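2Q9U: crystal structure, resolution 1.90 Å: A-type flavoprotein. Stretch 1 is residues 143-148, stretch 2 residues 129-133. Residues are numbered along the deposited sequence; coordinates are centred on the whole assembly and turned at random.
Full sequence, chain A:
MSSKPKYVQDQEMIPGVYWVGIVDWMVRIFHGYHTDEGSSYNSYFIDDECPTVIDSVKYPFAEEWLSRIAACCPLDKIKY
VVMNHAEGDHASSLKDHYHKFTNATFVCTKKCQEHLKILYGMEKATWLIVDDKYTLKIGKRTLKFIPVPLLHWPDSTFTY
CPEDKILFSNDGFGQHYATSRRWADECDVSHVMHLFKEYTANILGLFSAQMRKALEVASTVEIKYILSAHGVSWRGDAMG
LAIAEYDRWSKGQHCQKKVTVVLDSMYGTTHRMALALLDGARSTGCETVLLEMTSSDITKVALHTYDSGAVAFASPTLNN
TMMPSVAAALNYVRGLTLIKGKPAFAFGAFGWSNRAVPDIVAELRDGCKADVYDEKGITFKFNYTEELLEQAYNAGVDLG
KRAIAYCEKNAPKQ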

# COMPACT_ATOMS: atom_id res chain seq x y z
N LEU A 143 -45.89 8.04 2.85
CA LEU A 143 -44.71 7.31 3.28
C LEU A 143 -44.96 6.59 4.59
O LEU A 143 -45.56 7.17 5.52
CB LEU A 143 -43.52 8.26 3.45
CG LEU A 143 -43.04 9.04 2.22
CD1 LEU A 143 -41.91 9.95 2.63
CD2 LEU A 143 -42.62 8.08 1.11
N LYS A 144 -44.51 5.33 4.64
CA LYS A 144 -44.52 4.49 5.84
C LYS A 144 -43.08 4.21 6.27
O LYS A 144 -42.14 4.34 5.46
CB LYS A 144 -45.23 3.15 5.56
CG LYS A 144 -46.61 3.31 4.91
CD LYS A 144 -47.66 3.76 5.92
CE LYS A 144 -48.15 2.59 6.77
NZ LYS A 144 -47.47 2.66 8.07
N PHE A 145 -42.92 3.77 7.51
CA PHE A 145 -41.61 3.63 8.12
C PHE A 145 -41.51 2.27 8.75
O PHE A 145 -42.40 1.84 9.46
CB PHE A 145 -41.41 4.78 9.13
CG PHE A 145 -41.65 6.12 8.50
CD1 PHE A 145 -40.66 6.71 7.72
CD2 PHE A 145 -42.92 6.72 8.56
CE1 PHE A 145 -40.89 7.93 7.09
CE2 PHE A 145 -43.16 7.93 7.92
CZ PHE A 145 -42.15 8.54 7.18
N ILE A 146 -40.45 1.56 8.42
CA ILE A 146 -40.25 0.20 8.90
C ILE A 146 -38.95 0.16 9.72
O ILE A 146 -37.83 0.10 9.15
CB ILE A 146 -40.16 -0.81 7.73
CG1 ILE A 146 -41.42 -0.77 6.84
CG2 ILE A 146 -39.92 -2.20 8.30
CD1 ILE A 146 -41.24 -1.49 5.46
N PRO A 147 -39.06 0.22 11.06
CA PRO A 147 -37.86 0.10 11.87
C PRO A 147 -37.23 -1.27 11.63
O PRO A 147 -37.94 -2.30 11.53
CB PRO A 147 -38.39 0.23 13.30
CG PRO A 147 -39.67 1.06 13.14
CD PRO A 147 -40.26 0.41 11.90
N VAL A 148 -35.92 -1.29 11.44
CA VAL A 148 -35.19 -2.55 11.34
C VAL A 148 -34.05 -2.50 12.39
O VAL A 148 -32.89 -2.44 12.03
CB VAL A 148 -34.70 -2.83 9.88
CG1 VAL A 148 -35.89 -3.15 8.89
CG2 VAL A 148 -33.87 -1.67 9.35
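Stretch 2 (129-133) IVDDK

Stretch 2 crosses the strand of residues 143-147 rather than pairing with it: the vector from CA of Val 130 to CA of Lys 133 lies 101° from that between CA of Lys 144 and CA of Pro 147. The nearest CA atoms across the stretches are those of Phe 145 and Asp 132, 5.3 Å apart. No direct hydrogen bond joins the stretches, and the contact buries 283 Å² in all.

Ile 129 is out of reach. Val 130, extended at phi/psi -116/164 and with chi1 in m, has its CA-to-CB bond pointing toward the strand. Its CG2 lies 3.6 Å from CG of Phe 145 and 3.8 Å from the ring centroid, only 18° off the ring normal, which places the methyl over the ring face as a CH-pi contact.

Asp 131 is also extended (-144/-170), and its CA-to-CB bond points away. Its backbone faces the strand instead: O lies near the plane of the Phe 145 ring, at its edge, and 3.9 Å from CB of Phe 145. The same O accepts a 2.8 Å hydrogen bond from water 1, which in turn accepts from Phe 145 N and Lys 144 NZ, each at 2.9 Å.

At Asp 132 the backbone turns to -75/1. Its CA approaches Phe 145 O at 3.4 Å, with 163° at the hydrogen, a nearly linear CA-H...O contact. Its CB packs 3.6 Å from CD of Pro 147. Water 2 donates to both Asp 132 O and Phe 145 O, at 2.8 Å each, while water 3 links Asp 132 O to Lys 144 NZ at 3.1 Å each.

The CA-to-CB bond of Lys 133 (-113/-4) points away; its backbone C comes within 4.1 Å of Lys 144 NZ. Its N donates to Asp 131 OD1 at 3.1 Å (150°), a bond that bridges the bend within stretch 2.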

# COMPACT_ATOMS: atom_id res chain seq x y z
N ILE A 129 -41.45 12.90 14.80
CA ILE A 129 -41.13 11.53 15.20
C ILE A 129 -42.18 10.52 14.71
O ILE A 129 -43.39 10.66 15.00
CB ILE A 129 -40.89 11.41 16.72
CG1 ILE A 129 -39.78 12.37 17.21
CG2 ILE A 129 -40.58 9.94 17.10
CD1 ILE A 129 -38.47 12.38 16.36
N VAL A 130 -41.71 9.52 13.97
CA VAL A 130 -42.59 8.53 13.33
C VAL A 130 -42.32 7.15 13.91
O VAL A 130 -41.29 6.94 14.57
CB VAL A 130 -42.42 8.51 11.79
CG1 VAL A 130 -42.86 9.87 11.20
CG2 VAL A 130 -40.97 8.17 11.37
N ASP A 131 -43.25 6.23 13.68
CA ASP A 131 -43.07 4.84 14.06
C ASP A 131 -43.70 3.94 13.02
O ASP A 131 -44.09 4.43 11.96
CB ASP A 131 -43.66 4.58 15.46
CG ASP A 131 -45.14 4.86 15.55
OD1 ASP A 131 -45.80 5.03 14.50
OD2 ASP A 131 -45.66 4.90 16.69
N ASP A 132 -43.80 2.64 13.31
CA ASP A 132 -44.24 1.67 12.33
C ASP A 132 -45.74 1.72 12.05
O ASP A 132 -46.25 0.97 11.21
CB ASP A 132 -43.74 0.25 12.66
CG ASP A 132 -44.48 -0.40 13.83
OD1 ASP A 132 -45.27 0.27 14.53
OD2 ASP A 132 -44.28 -1.62 14.03
N LYS A 133 -46.44 2.63 12.72
CA LYS A 133 -47.87 2.84 12.45
C LYS A 133 -48.20 4.20 11.82
O LYS A 133 -49.34 4.46 11.47
CB LYS A 133 -48.69 2.60 13.74
CG LYS A 133 -48.99 1.11 13.97
CD LYS A 133 -48.88 0.75 15.44
CE LYS A 133 -49.61 -0.55 15.74
NZ LYS A 133 -50.95 -0.30 16.40
O HOH W 1 -45.11 3.77 9.43
O HOH W 2 -44.64 0.19 9.03
O HOH W 3 -48.73 0.20 9.44